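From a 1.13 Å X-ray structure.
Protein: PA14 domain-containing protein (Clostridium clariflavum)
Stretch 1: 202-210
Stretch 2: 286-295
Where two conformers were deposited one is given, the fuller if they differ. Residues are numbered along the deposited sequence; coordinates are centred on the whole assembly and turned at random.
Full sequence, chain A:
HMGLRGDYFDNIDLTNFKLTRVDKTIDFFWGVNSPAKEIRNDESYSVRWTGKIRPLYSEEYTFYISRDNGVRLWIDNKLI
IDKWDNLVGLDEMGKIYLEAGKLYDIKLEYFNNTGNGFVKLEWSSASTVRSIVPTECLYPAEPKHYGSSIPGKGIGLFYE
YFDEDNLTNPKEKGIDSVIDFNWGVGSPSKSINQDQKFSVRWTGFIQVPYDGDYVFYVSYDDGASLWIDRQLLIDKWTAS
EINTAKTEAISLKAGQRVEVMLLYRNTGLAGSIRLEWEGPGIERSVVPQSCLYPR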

# COMPACT_ATOMS: atom_id res chain seq x y z
N TRP A 202 -12.13 -14.76 2.25
CA TRP A 202 -13.02 -13.70 1.80
C TRP A 202 -14.20 -14.34 1.08
O TRP A 202 -14.02 -15.24 0.25
CB TRP A 202 -12.31 -12.73 0.85
CG TRP A 202 -11.33 -11.82 1.52
CD1 TRP A 202 -11.64 -10.72 2.25
CD2 TRP A 202 -9.89 -11.91 1.49
NE1 TRP A 202 -10.50 -10.12 2.69
CE2 TRP A 202 -9.41 -10.83 2.23
CE3 TRP A 202 -8.99 -12.79 0.91
CZ2 TRP A 202 -8.05 -10.59 2.40
CZ3 TRP A 202 -7.65 -12.57 1.09
CH2 TRP A 202 -7.18 -11.49 1.82
N THR A 203 -15.40 -13.86 1.38
CA THR A 203 -16.60 -14.34 0.75
C THR A 203 -17.54 -13.20 0.39
O THR A 203 -17.59 -12.16 1.03
CB THR A 203 -17.34 -15.34 1.68
OG1 THR A 203 -17.63 -14.72 2.94
CG2 THR A 203 -16.59 -16.64 1.86
N GLY A 204 -18.36 -13.46 -0.62
CA GLY A 204 -19.43 -12.57 -1.02
C GLY A 204 -19.71 -12.74 -2.47
O GLY A 204 -19.74 -13.88 -2.98
N PHE A 205 -19.96 -11.62 -3.14
CA PHE A 205 -20.40 -11.61 -4.55
C PHE A 205 -19.70 -10.49 -5.27
O PHE A 205 -19.51 -9.42 -4.72
CB PHE A 205 -21.92 -11.45 -4.66
CG PHE A 205 -22.67 -12.65 -4.15
CD1 PHE A 205 -22.90 -12.79 -2.78
CD2 PHE A 205 -23.08 -13.65 -4.97
CE1 PHE A 205 -23.52 -13.92 -2.27
CE2 PHE A 205 -23.74 -14.77 -4.46
CZ PHE A 205 -23.92 -14.90 -3.11
N ILE A 206 -19.36 -10.76 -6.54
CA ILE A 206 -18.92 -9.73 -7.46
C ILE A 206 -20.10 -9.45 -8.39
O ILE A 206 -20.62 -10.37 -9.01
CB ILE A 206 -17.70 -10.21 -8.27
CG1 ILE A 206 -16.56 -10.64 -7.34
CG2 ILE A 206 -17.25 -9.13 -9.26
CD1 ILE A 206 -15.44 -11.40 -7.99
N GLN A 207 -20.53 -8.19 -8.45
CA GLN A 207 -21.61 -7.85 -9.35
C GLN A 207 -21.03 -7.19 -10.57
O GLN A 207 -20.32 -6.18 -10.47
CB GLN A 207 -22.69 -7.01 -8.65
CG GLN A 207 -23.96 -6.95 -9.52
CD GLN A 207 -25.23 -6.65 -8.71
OE1 GLN A 207 -25.15 -6.06 -7.63
NE2 GLN A 207 -26.37 -7.10 -9.20
N VAL A 208 -21.33 -7.75 -11.72
CA VAL A 208 -20.65 -7.45 -12.97
C VAL A 208 -21.12 -6.12 -13.54
O VAL A 208 -22.31 -5.89 -13.66
CB VAL A 208 -20.89 -8.59 -13.96
CG1 VAL A 208 -20.38 -8.28 -15.36
CG2 VAL A 208 -20.30 -9.88 -13.41
N PRO A 209 -20.19 -5.22 -13.93
CA PRO A 209 -20.63 -3.90 -14.37
C PRO A 209 -21.09 -3.82 -15.82
O PRO A 209 -21.93 -2.98 -16.12
CB PRO A 209 -19.39 -3.04 -14.15
CG PRO A 209 -18.23 -4.01 -14.25
CD PRO A 209 -18.75 -5.26 -13.62
N TYR A 210 -20.52 -4.64 -16.68
CA TYR A 210 -20.67 -4.53 -18.15
C TYR A 210 -20.82 -5.88 -18.78
O TYR A 210 -20.16 -6.84 -18.36
CB TYR A 210 -19.42 -3.84 -18.78
CG TYR A 210 -18.99 -2.56 -18.10
CD1 TYR A 210 -19.83 -1.45 -18.05
CD2 TYR A 210 -17.74 -2.45 -17.53
CE1 TYR A 210 -19.45 -0.28 -17.39
CE2 TYR A 210 -17.36 -1.28 -16.89
CZ TYR A 210 -18.22 -0.20 -16.82
OH TYR A 210 -17.81 0.92 -16.15
N VAL A 286 -7.26 -4.03 -9.92
CA VAL A 286 -7.89 -4.56 -8.71
C VAL A 286 -9.39 -4.49 -8.88
O VAL A 286 -9.95 -3.45 -9.29
CB VAL A 286 -7.39 -3.71 -7.52
CG1 VAL A 286 -8.20 -3.95 -6.27
CG2 VAL A 286 -5.90 -3.94 -7.27
N VAL A 287 -10.06 -5.59 -8.54
CA VAL A 287 -11.52 -5.57 -8.59
C VAL A 287 -12.01 -4.54 -7.57
O VAL A 287 -11.64 -4.61 -6.40
CB VAL A 287 -12.11 -6.96 -8.29
CG1 VAL A 287 -13.64 -6.91 -8.38
CG2 VAL A 287 -11.59 -7.99 -9.26
N PRO A 288 -12.82 -3.56 -7.97
CA PRO A 288 -13.07 -2.43 -7.09
C PRO A 288 -14.18 -2.68 -6.08
O PRO A 288 -15.08 -3.50 -6.30
CB PRO A 288 -13.49 -1.32 -8.07
CG PRO A 288 -14.23 -2.11 -9.14
CD PRO A 288 -13.43 -3.38 -9.30
N GLN A 289 -14.14 -1.90 -5.01
CA GLN A 289 -15.15 -1.94 -3.98
C GLN A 289 -16.56 -1.83 -4.56
O GLN A 289 -17.48 -2.49 -4.08
CB GLN A 289 -14.87 -0.82 -2.98
CG GLN A 289 -15.84 -0.76 -1.81
CD GLN A 289 -15.48 0.33 -0.85
OE1 GLN A 289 -15.05 1.40 -1.28
NE2 GLN A 289 -15.66 0.10 0.43
N SER A 290 -16.72 -0.98 -5.57
CA SER A 290 -18.03 -0.74 -6.14
C SER A 290 -18.69 -1.99 -6.68
O SER A 290 -19.91 -1.98 -6.85
CB SER A 290 -17.89 0.29 -7.27
OG SER A 290 -17.05 -0.23 -8.27
N CYS A 291 -17.91 -3.03 -6.99
CA CYS A 291 -18.45 -4.28 -7.50
C CYS A 291 -18.40 -5.45 -6.53
O CYS A 291 -18.75 -6.56 -6.92
CB CYS A 291 -17.73 -4.63 -8.80
SG CYS A 291 -18.06 -3.46 -10.15
N LEU A 292 -18.00 -5.21 -5.26
CA LEU A 292 -17.86 -6.25 -4.28
C LEU A 292 -18.93 -6.09 -3.21
O LEU A 292 -19.14 -5.00 -2.67
CB LEU A 292 -16.49 -6.15 -3.61
CG LEU A 292 -15.30 -6.40 -4.55
CD1 LEU A 292 -13.99 -6.11 -3.82
CD2 LEU A 292 -15.32 -7.79 -5.15
N TYR A 293 -19.60 -7.22 -2.88
CA TYR A 293 -20.61 -7.23 -1.84
C TYR A 293 -20.39 -8.38 -0.90
O TYR A 293 -19.98 -9.48 -1.32
CB TYR A 293 -22.01 -7.39 -2.47
CG TYR A 293 -22.43 -6.27 -3.36
CD1 TYR A 293 -21.94 -6.17 -4.67
CD2 TYR A 293 -23.30 -5.29 -2.94
CE1 TYR A 293 -22.34 -5.13 -5.51
CE2 TYR A 293 -23.70 -4.28 -3.78
CZ TYR A 293 -23.25 -4.21 -5.07
OH TYR A 293 -23.69 -3.20 -5.90
N PRO A 294 -20.71 -8.20 0.39
CA PRO A 294 -20.48 -9.27 1.35
C PRO A 294 -21.57 -10.34 1.34
O PRO A 294 -21.37 -11.41 1.87
CB PRO A 294 -20.42 -8.56 2.70
CG PRO A 294 -21.17 -7.32 2.48
CD PRO A 294 -20.96 -6.91 1.06
N ARG A 295 -22.75 -9.99 0.79
CA ARG A 295 -23.91 -10.90 0.72
C ARG A 295 -24.61 -10.69 -0.61
O ARG A 295 -24.27 -9.77 -1.37
CB ARG A 295 -24.92 -10.57 1.82
CG ARG A 295 -24.44 -10.84 3.19
CD ARG A 295 -24.36 -12.35 3.43
NE ARG A 295 -24.39 -12.58 4.84
CZ ARG A 295 -25.49 -12.63 5.62
NH1 ARG A 295 -25.33 -12.82 6.92
NH2 ARG A 295 -26.71 -12.59 5.11
OXT ARG A 295 -25.54 -11.50 -0.92
O HOH W 1 -20.14 -13.59 2.88

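Near its C-terminus the chain lays a short strand, L292 to Y293, antiparallel against the strand that ends at Q207. F205 and Y293 form the hydrogen-bonded pair: F205 N donates to Y293 O (2.8 Å) and Y293 N returns a bond to F205 O (2.9 Å). One step on, Q207 N donates to C291 O (2.9 Å), a carbonyl at the end of the 3-10 turn of 289-291. That turn is held by C291 N to P288 O and L292 N to Q289 O, both 3.0 Å, and it delivers the chain into the pairing. Weaker CA-H...O contacts fill the gaps, among them I206 CA to C291 O at 3.2 Å.

Side chains alternate across the sheet. I206 and L292, a non-hydrogen-bonded pair, share the buried face. Both adopt the m,t rotamer, which extends each chain beyond CG1 or CG, and I206 CG1 meets L292 CD2 at 3.8 Å. I206 CG2 lies 4.3 Å from V287 CG1, adding a further apolar contact.

F205 and Y293 occupy the other, partly exposed face. Each has chi1 near -65° and chi2 near 80°, the usual perpendicular setting for an aromatic ring. F205 CE1 comes within 3.4 Å of R295 OXT, in the terminal carboxylate, while Q207, extended with chi1 and chi2 both t, brings OE1 to 3.6 Å from Y293 CE1.

C291, with chi1 m, places SG 4.0 Å from P209 CD, closing the contact beyond the strand.

At G204 the backbone is at phi/psi 152/-140, where a CB would jam against the preceding carbonyl and also lie 2.0 Å from Y293 O; glycine instead lets its CA approach Y293 O to 3.2 Å. Beside it, the p rotamer of T203 places OG1 2.8 Å from the oxygen of water 1, which donates to P294 O (2.7 Å) and so bridges the stretches.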